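Local coordinates for protein 2-dehydropantoate 2-reductase (Porphyromonas gingivalis, PDB 2QYT) that probably catalyses the NADPH-dependent reduction of ketopantoate to (R)-pantoate, a step in the biosynthesis of pantothenate, at residues Asn110-Pro115 against Val134-Cys139; Leu160-Ser165 against Tyr189-Ile194; Leu231-Glu236 against Pro302-Met307. One frame throughout, in Å; residues are numbered along the deposited sequence.

Interaction 1: Asn110-Pro115 against Val134-Cys139; sequences NTKILP and VVWKGC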
# COMPACT_ATOMS: atom_id res chain seq x y z
N ASN A 110 21.27 7.01 0.48
CA ASN A 110 20.85 5.69 0.04
C ASN A 110 19.35 5.42 0.10
O ASN A 110 18.91 4.34 -0.33
CB ASN A 110 21.59 4.62 0.85
CG ASN A 110 23.11 4.70 0.66
OD1 ASN A 110 23.60 4.88 -0.47
ND2 ASN A 110 23.86 4.59 1.77
N THR A 111 18.57 6.38 0.60
CA THR A 111 17.19 6.09 1.01
C THR A 111 16.30 5.75 -0.15
O THR A 111 16.34 6.43 -1.18
CB THR A 111 16.55 7.22 1.81
OG1 THR A 111 17.43 7.58 2.86
CG2 THR A 111 15.19 6.78 2.42
N LYS A 112 15.52 4.69 0.03
CA LYS A 112 14.46 4.28 -0.91
C LYS A 112 13.12 4.28 -0.16
O LYS A 112 13.05 3.83 0.98
CB LYS A 112 14.71 2.89 -1.51
CG LYS A 112 16.09 2.71 -2.19
CD LYS A 112 16.19 3.63 -3.41
CE LYS A 112 17.48 3.46 -4.16
NZ LYS A 112 18.62 3.86 -3.37
N ILE A 113 12.10 4.84 -0.79
CA ILE A 113 10.82 5.01 -0.20
C ILE A 113 9.87 4.11 -0.94
O ILE A 113 9.86 4.10 -2.19
CB ILE A 113 10.34 6.48 -0.28
CG1 ILE A 113 11.38 7.42 0.36
CG2 ILE A 113 9.02 6.64 0.41
CD1 ILE A 113 11.13 8.85 0.04
N LEU A 114 9.09 3.35 -0.16
CA LEU A 114 8.04 2.45 -0.63
C LEU A 114 6.66 2.89 -0.12
O LEU A 114 6.32 2.62 1.02
CB LEU A 114 8.28 1.04 -0.07
CG LEU A 114 8.72 -0.07 -1.03
CD1 LEU A 114 8.78 -1.45 -0.36
CD2 LEU A 114 7.73 -0.05 -2.17
N PRO A 115 5.85 3.52 -0.99
CA PRO A 115 4.48 3.76 -0.58
C PRO A 115 3.69 2.46 -0.72
O PRO A 115 3.70 1.81 -1.79
CB PRO A 115 3.98 4.82 -1.61
CG PRO A 115 5.15 5.13 -2.51
CD PRO A 115 6.10 3.99 -2.37
N VAL A 134 14.75 7.38 -5.94
CA VAL A 134 14.45 7.30 -4.49
C VAL A 134 13.09 6.61 -4.21
O VAL A 134 12.92 5.91 -3.23
CB VAL A 134 14.49 8.73 -3.82
CG1 VAL A 134 13.94 8.70 -2.40
CG2 VAL A 134 15.91 9.31 -3.81
N VAL A 135 12.13 6.78 -5.09
CA VAL A 135 10.78 6.31 -4.80
C VAL A 135 10.52 5.04 -5.60
O VAL A 135 10.59 5.06 -6.81
CB VAL A 135 9.70 7.42 -5.07
CG1 VAL A 135 8.26 6.88 -4.88
CG2 VAL A 135 9.98 8.68 -4.21
N TRP A 136 10.28 3.92 -4.92
CA TRP A 136 9.86 2.69 -5.57
C TRP A 136 8.33 2.57 -5.51
O TRP A 136 7.68 3.39 -4.92
CB TRP A 136 10.52 1.50 -4.90
CG TRP A 136 12.04 1.40 -5.10
CD1 TRP A 136 12.83 2.06 -6.03
CD2 TRP A 136 12.92 0.53 -4.38
NE1 TRP A 136 14.13 1.65 -5.91
CE2 TRP A 136 14.21 0.72 -4.90
CE3 TRP A 136 12.73 -0.39 -3.33
CZ2 TRP A 136 15.34 0.04 -4.39
CZ3 TRP A 136 13.84 -1.07 -2.83
CH2 TRP A 136 15.12 -0.84 -3.36
N LYS A 137 7.76 1.55 -6.15
CA LYS A 137 6.33 1.31 -6.17
C LYS A 137 6.07 0.07 -5.35
O LYS A 137 6.89 -0.85 -5.34
CB LYS A 137 5.86 1.06 -7.59
CG LYS A 137 6.19 2.20 -8.50
CD LYS A 137 5.46 2.14 -9.81
CE LYS A 137 6.01 3.28 -10.66
NZ LYS A 137 5.50 3.22 -12.06
N GLY A 138 4.95 0.04 -4.66
CA GLY A 138 4.59 -1.14 -3.89
C GLY A 138 3.10 -1.27 -3.72
O GLY A 138 2.36 -0.29 -3.90
N CYS A 139 2.63 -2.49 -3.43
CA CYS A 139 1.28 -2.70 -2.98
C CYS A 139 1.17 -3.97 -2.16
O CYS A 139 1.94 -4.93 -2.35
CB CYS A 139 0.30 -2.73 -4.16
SG CYS A 139 0.42 -4.22 -5.17
O HOH W 1 3.57 2.74 -4.98
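Ile113 grips the backbone on both sides of Val135, its N donating to Val134 O (2.8 Å) and its O accepting from Trp136 N (2.8 Å), a single bridge between two stretches whose strand parts, 111-115 and 137-139, run the same general way at 36°. Lys112 lies over one face of the Trp136 indole: its CB sits 3.9 Å from the centroid of the six-membered ring, almost on the normal, and its CG is 3.5 Å from Trp136 CZ2. A bend at chi2 (-65°) places Lys112 CD near Trp136 CE2 and NE1, at the pyrrole side. Lys112 NZ donates a hydrogen bond to Asn110 O (3.1 Å) from above the carbonyl plane and salt-bridges Asp173. On the opposite flank of the strand, Ile113 CD1 meets Val134 CG1 at 3.7 Å. Further along, Leu114 CD2 packs on Lys137 O at 3.4 Å, and a water accepts from Gly138 N while donating weakly to Pro115 O. Helix 172-183 packs on Leu114 and Trp136, helix 122-126 on Ile113 and Pro115, and strand 86-89 bonds to Lys112 and Leu114, so the last strand of the Rossmann-type parallel sheet is joined to the residues that lead into strand 137-148.

Interaction 2: Leu160-Ser165 against Tyr189-Ile194; sequences LFYFGS and YNPTDI. With SO4 (sulfate ion), chain F.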
# COMPACT_ATOMS: atom_id res chain seq x y z
N LEU A 160 0.44 -10.50 1.20
CA LEU A 160 1.30 -10.42 0.02
C LEU A 160 1.83 -9.00 -0.01
O LEU A 160 1.08 -8.10 0.26
CB LEU A 160 0.50 -10.73 -1.25
CG LEU A 160 -0.01 -12.17 -1.33
CD1 LEU A 160 -1.06 -12.35 -2.46
CD2 LEU A 160 1.20 -13.14 -1.50
N PHE A 161 3.13 -8.83 -0.31
CA PHE A 161 3.84 -7.57 -0.31
C PHE A 161 4.59 -7.65 -1.64
O PHE A 161 5.46 -8.53 -1.84
CB PHE A 161 4.80 -7.54 0.89
CG PHE A 161 5.57 -6.24 1.10
CD1 PHE A 161 5.36 -5.47 2.26
CD2 PHE A 161 6.56 -5.84 0.21
CE1 PHE A 161 6.11 -4.30 2.50
CE2 PHE A 161 7.30 -4.66 0.43
CZ PHE A 161 7.08 -3.89 1.58
N TYR A 162 4.22 -6.76 -2.56
CA TYR A 162 4.93 -6.60 -3.83
C TYR A 162 5.63 -5.26 -3.91
O TYR A 162 5.10 -4.27 -3.45
CB TYR A 162 3.96 -6.67 -5.01
CG TYR A 162 3.26 -7.98 -5.12
CD1 TYR A 162 3.85 -9.04 -5.80
CD2 TYR A 162 1.99 -8.15 -4.56
CE1 TYR A 162 3.18 -10.28 -5.92
CE2 TYR A 162 1.32 -9.38 -4.69
CZ TYR A 162 1.93 -10.42 -5.36
OH TYR A 162 1.29 -11.62 -5.48
N PHE A 163 6.81 -5.21 -4.50
CA PHE A 163 7.48 -3.91 -4.62
C PHE A 163 8.47 -3.95 -5.75
O PHE A 163 8.76 -5.03 -6.26
CB PHE A 163 8.18 -3.54 -3.30
CG PHE A 163 9.53 -4.17 -3.15
CD1 PHE A 163 10.69 -3.45 -3.50
CD2 PHE A 163 9.64 -5.50 -2.72
CE1 PHE A 163 11.97 -4.03 -3.38
CE2 PHE A 163 10.89 -6.10 -2.61
CZ PHE A 163 12.08 -5.35 -2.94
N GLY A 164 8.97 -2.79 -6.15
CA GLY A 164 9.98 -2.72 -7.18
C GLY A 164 10.24 -1.34 -7.70
O GLY A 164 9.42 -0.45 -7.50
N SER A 165 11.42 -1.17 -8.31
CA SER A 165 11.88 0.09 -8.94
C SER A 165 11.21 0.39 -10.30
O SER A 165 11.15 1.54 -10.73
CB SER A 165 13.40 0.02 -9.19
OG SER A 165 13.77 -1.03 -10.11
N TYR A 189 7.62 -10.10 -2.82
CA TYR A 189 7.89 -10.44 -4.19
C TYR A 189 8.34 -9.15 -4.84
O TYR A 189 7.81 -8.06 -4.55
CB TYR A 189 6.62 -10.95 -4.89
CG TYR A 189 5.92 -12.15 -4.23
CD1 TYR A 189 5.26 -12.07 -2.99
CD2 TYR A 189 5.86 -13.37 -4.91
CE1 TYR A 189 4.62 -13.22 -2.43
CE2 TYR A 189 5.22 -14.48 -4.38
CZ TYR A 189 4.62 -14.41 -3.15
OH TYR A 189 4.06 -15.55 -2.71
N ASN A 190 9.32 -9.26 -5.72
CA ASN A 190 9.93 -8.08 -6.30
C ASN A 190 9.85 -8.21 -7.81
O ASN A 190 10.85 -8.44 -8.47
CB ASN A 190 11.38 -7.91 -5.75
CG ASN A 190 12.21 -6.85 -6.46
OD1 ASN A 190 13.41 -7.02 -6.60
ND2 ASN A 190 11.60 -5.75 -6.87
N PRO A 191 8.65 -8.07 -8.38
CA PRO A 191 8.57 -8.32 -9.79
C PRO A 191 9.09 -7.15 -10.60
O PRO A 191 9.08 -6.00 -10.16
CB PRO A 191 7.06 -8.47 -10.01
CG PRO A 191 6.48 -7.45 -9.02
CD PRO A 191 7.34 -7.68 -7.81
N THR A 192 9.50 -7.47 -11.80
CA THR A 192 9.98 -6.48 -12.73
C THR A 192 8.85 -5.61 -13.29
O THR A 192 9.01 -4.37 -13.48
CB THR A 192 10.81 -7.18 -13.84
OG1 THR A 192 11.51 -6.19 -14.58
CG2 THR A 192 9.92 -8.03 -14.78
N ASP A 193 7.71 -6.26 -13.56
CA ASP A 193 6.49 -5.59 -13.97
C ASP A 193 5.68 -5.14 -12.76
O ASP A 193 4.49 -5.46 -12.60
CB ASP A 193 5.65 -6.47 -14.94
CG ASP A 193 5.27 -7.85 -14.36
OD1 ASP A 193 6.01 -8.41 -13.50
OD2 ASP A 193 4.21 -8.39 -14.79
N ILE A 194 6.31 -4.35 -11.90
CA ILE A 194 5.62 -3.89 -10.71
C ILE A 194 4.38 -3.04 -11.04
O ILE A 194 3.42 -3.07 -10.27
CB ILE A 194 6.52 -3.15 -9.73
CG1 ILE A 194 5.76 -2.78 -8.45
CG2 ILE A 194 7.19 -1.94 -10.41
CD1 ILE A 194 5.49 -3.95 -7.55
S SO4 F . 10.12 -13.06 -6.44
O1 SO4 F . 10.64 -14.28 -5.80
O2 SO4 F . 8.66 -13.03 -6.42
O3 SO4 F . 10.64 -11.86 -5.76
O4 SO4 F . 10.58 -13.05 -7.83
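Asn190 both stacks on Phe163 and bonds to it. Its carboxamide lies over one face of the Phe163 ring, the two planes 10° apart, with ND2 offset toward the rim and CG 3.8 Å from Phe163 CZ. The same Asn190 ND2 donates to Phe163 O at 3.0 Å; the acceptor is nearly in the amide plane, but the donor stands above the plane of the carbonyl. Phe163 CG sits between its own N and carbonyl carbon (chi1 83°), on the side where the ring can lie against the amide, and Glu174 takes a second bond from Asn190 ND2, fixing the rotation of the group. Next to this pair the backbones form a parallel bridge: Tyr189 N donates to Phe161 O (2.8 Å) and Phe163 N to Tyr189 O (3.0 Å). Strand 158-164, helix 172-183 and strand 188-189 thus make a beta-alpha-beta crossover at the edge of the mixed sheet. Tyr162 and Tyr189 point the same way from neighbouring strands, Tyr162 CD1 touching Tyr189 CB at 3.5 Å with the rings oblique, while Leu160 CD2 reaches Tyr189 CE1 at 3.5 Å. Where the chain enters helix 194-215, Ile194 CD1 packs on the backbone of Phe163 (3.5 Å to its C). A sulfate, probably from the crystallisation liquor, accepts from Asn190 N at its O3 (2.9 Å).

Interaction 3: Leu231-Glu236 against Pro302-Met307; sequences LSLLEE and PMYKRM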
# COMPACT_ATOMS: atom_id res chain seq x y z
N LEU A 231 -19.50 -5.47 -14.95
CA LEU A 231 -18.71 -5.63 -16.17
C LEU A 231 -18.44 -4.32 -16.92
O LEU A 231 -17.36 -4.13 -17.48
CB LEU A 231 -19.38 -6.63 -17.10
CG LEU A 231 -18.76 -6.93 -18.46
CD1 LEU A 231 -17.37 -7.53 -18.28
CD2 LEU A 231 -19.67 -7.88 -19.24
N SER A 232 -19.43 -3.44 -16.95
CA SER A 232 -19.23 -2.11 -17.48
C SER A 232 -18.10 -1.36 -16.77
O SER A 232 -17.34 -0.67 -17.41
CB SER A 232 -20.50 -1.29 -17.41
OG SER A 232 -21.43 -1.87 -18.30
N LEU A 233 -18.02 -1.50 -15.45
CA LEU A 233 -16.96 -0.88 -14.63
C LEU A 233 -15.58 -1.50 -14.94
O LEU A 233 -14.57 -0.80 -15.07
CB LEU A 233 -17.30 -1.01 -13.14
CG LEU A 233 -17.75 0.18 -12.28
CD1 LEU A 233 -18.58 1.24 -13.00
CD2 LEU A 233 -18.44 -0.27 -11.03
N LEU A 234 -15.57 -2.82 -15.05
CA LEU A 234 -14.36 -3.57 -15.36
C LEU A 234 -13.77 -3.15 -16.71
O LEU A 234 -12.57 -2.89 -16.83
CB LEU A 234 -14.65 -5.07 -15.30
CG LEU A 234 -14.20 -5.97 -14.12
CD1 LEU A 234 -13.55 -5.28 -12.93
CD2 LEU A 234 -15.32 -6.94 -13.66
N GLU A 235 -14.63 -3.03 -17.72
CA GLU A 235 -14.24 -2.67 -19.08
C GLU A 235 -13.76 -1.22 -19.15
O GLU A 235 -12.82 -0.91 -19.90
CB GLU A 235 -15.39 -2.87 -20.07
CG GLU A 235 -15.69 -4.32 -20.44
CD GLU A 235 -16.80 -4.45 -21.50
OE1 GLU A 235 -16.93 -5.56 -22.08
OE2 GLU A 235 -17.53 -3.45 -21.75
N GLU A 236 -14.40 -0.36 -18.37
CA GLU A 236 -14.09 1.06 -18.34
C GLU A 236 -12.69 1.35 -17.74
O GLU A 236 -11.86 1.99 -18.40
CB GLU A 236 -15.18 1.83 -17.60
CG GLU A 236 -16.32 2.26 -18.50
CD GLU A 236 -17.45 2.95 -17.76
OE1 GLU A 236 -17.24 3.36 -16.60
OE2 GLU A 236 -18.55 3.09 -18.36
N PRO A 302 -19.07 6.15 -19.21
CA PRO A 302 -20.39 6.51 -18.71
C PRO A 302 -20.77 5.92 -17.34
O PRO A 302 -21.33 6.64 -16.52
CB PRO A 302 -21.34 6.01 -19.81
CG PRO A 302 -20.57 5.00 -20.58
CD PRO A 302 -19.14 5.43 -20.50
N MSE A 303 -20.47 4.65 -17.10
CA MSE A 303 -20.82 3.99 -15.83
C MSE A 303 -20.11 4.59 -14.62
O MSE A 303 -20.75 4.85 -13.59
CB MSE A 303 -20.52 2.49 -15.90
CG MSE A 303 -21.21 1.63 -14.81
SE MSE A 303 -23.20 1.64 -14.87
CE MSE A 303 -23.52 1.14 -16.73
N TYR A 304 -18.79 4.79 -14.74
CA TYR A 304 -18.03 5.48 -13.70
C TYR A 304 -18.56 6.89 -13.47
O TYR A 304 -18.69 7.32 -12.32
CB TYR A 304 -16.55 5.53 -14.07
CG TYR A 304 -15.73 4.47 -13.40
CD1 TYR A 304 -15.47 3.26 -14.04
CD2 TYR A 304 -15.20 4.67 -12.12
CE1 TYR A 304 -14.71 2.27 -13.42
CE2 TYR A 304 -14.43 3.69 -11.49
CZ TYR A 304 -14.19 2.49 -12.15
OH TYR A 304 -13.43 1.53 -11.54
N LYS A 305 -18.89 7.61 -14.55
CA LYS A 305 -19.38 9.00 -14.44
C LYS A 305 -20.76 9.09 -13.79
O LYS A 305 -20.99 9.96 -12.97
CB LYS A 305 -19.37 9.69 -15.80
CG LYS A 305 -17.98 9.91 -16.38
CD LYS A 305 -17.97 11.04 -17.40
CE LYS A 305 -18.33 10.58 -18.81
NZ LYS A 305 -19.79 10.35 -19.02
N ARG A 306 -21.66 8.17 -14.16
CA ARG A 306 -22.97 8.05 -13.51
C ARG A 306 -22.77 7.77 -12.02
O ARG A 306 -23.40 8.39 -11.18
CB ARG A 306 -23.80 6.92 -14.16
CG ARG A 306 -25.30 6.97 -13.87
CD ARG A 306 -25.87 5.62 -13.38
NE ARG A 306 -26.17 4.65 -14.44
CZ ARG A 306 -26.78 3.46 -14.26
NH1 ARG A 306 -27.16 3.07 -13.04
NH2 ARG A 306 -27.00 2.66 -15.29
N MSE A 307 -21.86 6.84 -11.72
CA MSE A 307 -21.59 6.38 -10.35
C MSE A 307 -20.94 7.46 -9.45
O MSE A 307 -21.37 7.68 -8.32
CB MSE A 307 -20.72 5.11 -10.39
CG MSE A 307 -21.20 3.93 -9.53
SE MSE A 307 -21.44 2.25 -10.54
CE MSE A 307 -22.09 1.06 -9.17
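Leu233 and Met303 mark the nearest approach of the two backbones, where helix segments 231-236 and 302-307 cross at -113° with their axes 9.1 Å apart. The polar part of the contact is a pair of hydrogen bonds to one carboxylate. Glu236, its chain extended beyond CG, presents its carboxylate to the first turn of helix 302-309: OE2 accepts from Met303 N at 2.8 Å and OE1 from Tyr304 N, also at 2.8 Å, each through its syn lone pair. Two bonds to successive amides hold the carboxylate against turning, and the amino end of the helix would be expected to stabilise its negative charge. Glu236 OE1 also lies in the plane of the Tyr304 ring, at its edge, 3.1 Å from CD1. The apolar part centres on Leu233. Its CD1 comes over a face of that ring in a CH-pi contact, 4.3 Å from the Tyr304 centroid, and touches Met307 SE at 3.9 Å; the pair Leu233 CD1 and Met303 CG, at 3.2 Å, is tighter than normal packing. Met303 and Met307 are selenomethionines. The chain of Met303 bends at chi2 (62°) and again at chi3, leaving its CE 3.9 Å from Ser232 CB. The hydroxyl of Tyr304 bonds to Ser206 on the long helix 194-215, against which Met307 also packs. The contact thus joins helices 227-244 and 302-309 beside helix 194-215 within the helical C-terminal domain of ketopantoate reductase, whose family belongs with the 6-phosphogluconate dehydrogenase-like C-terminal domains.

Overall arrangement
From the N terminus the three contacts follow one another in series, without nesting or crossing. Interaction 1 closes a loop of 18 residues that contains helix 122-126 and carries the chain from the parallel sheet into the mixed sheet. Interaction 2 then closes the connection through helix 172-183, adding edge strand 188-189. These two touch, their centres 11 Å apart: Lys137 N and Gly164 O, and Tyr162 N and Cys139 O, probably bond between neighbouring strands, and the Trp136 and Phe163 rings pack. Helix 194-215 leads to the helical domain, where interaction 3 brings together helical segments with 65 residues between them, its nearest atoms about 16 Å from interaction 1 and about 17 Å from interaction 2.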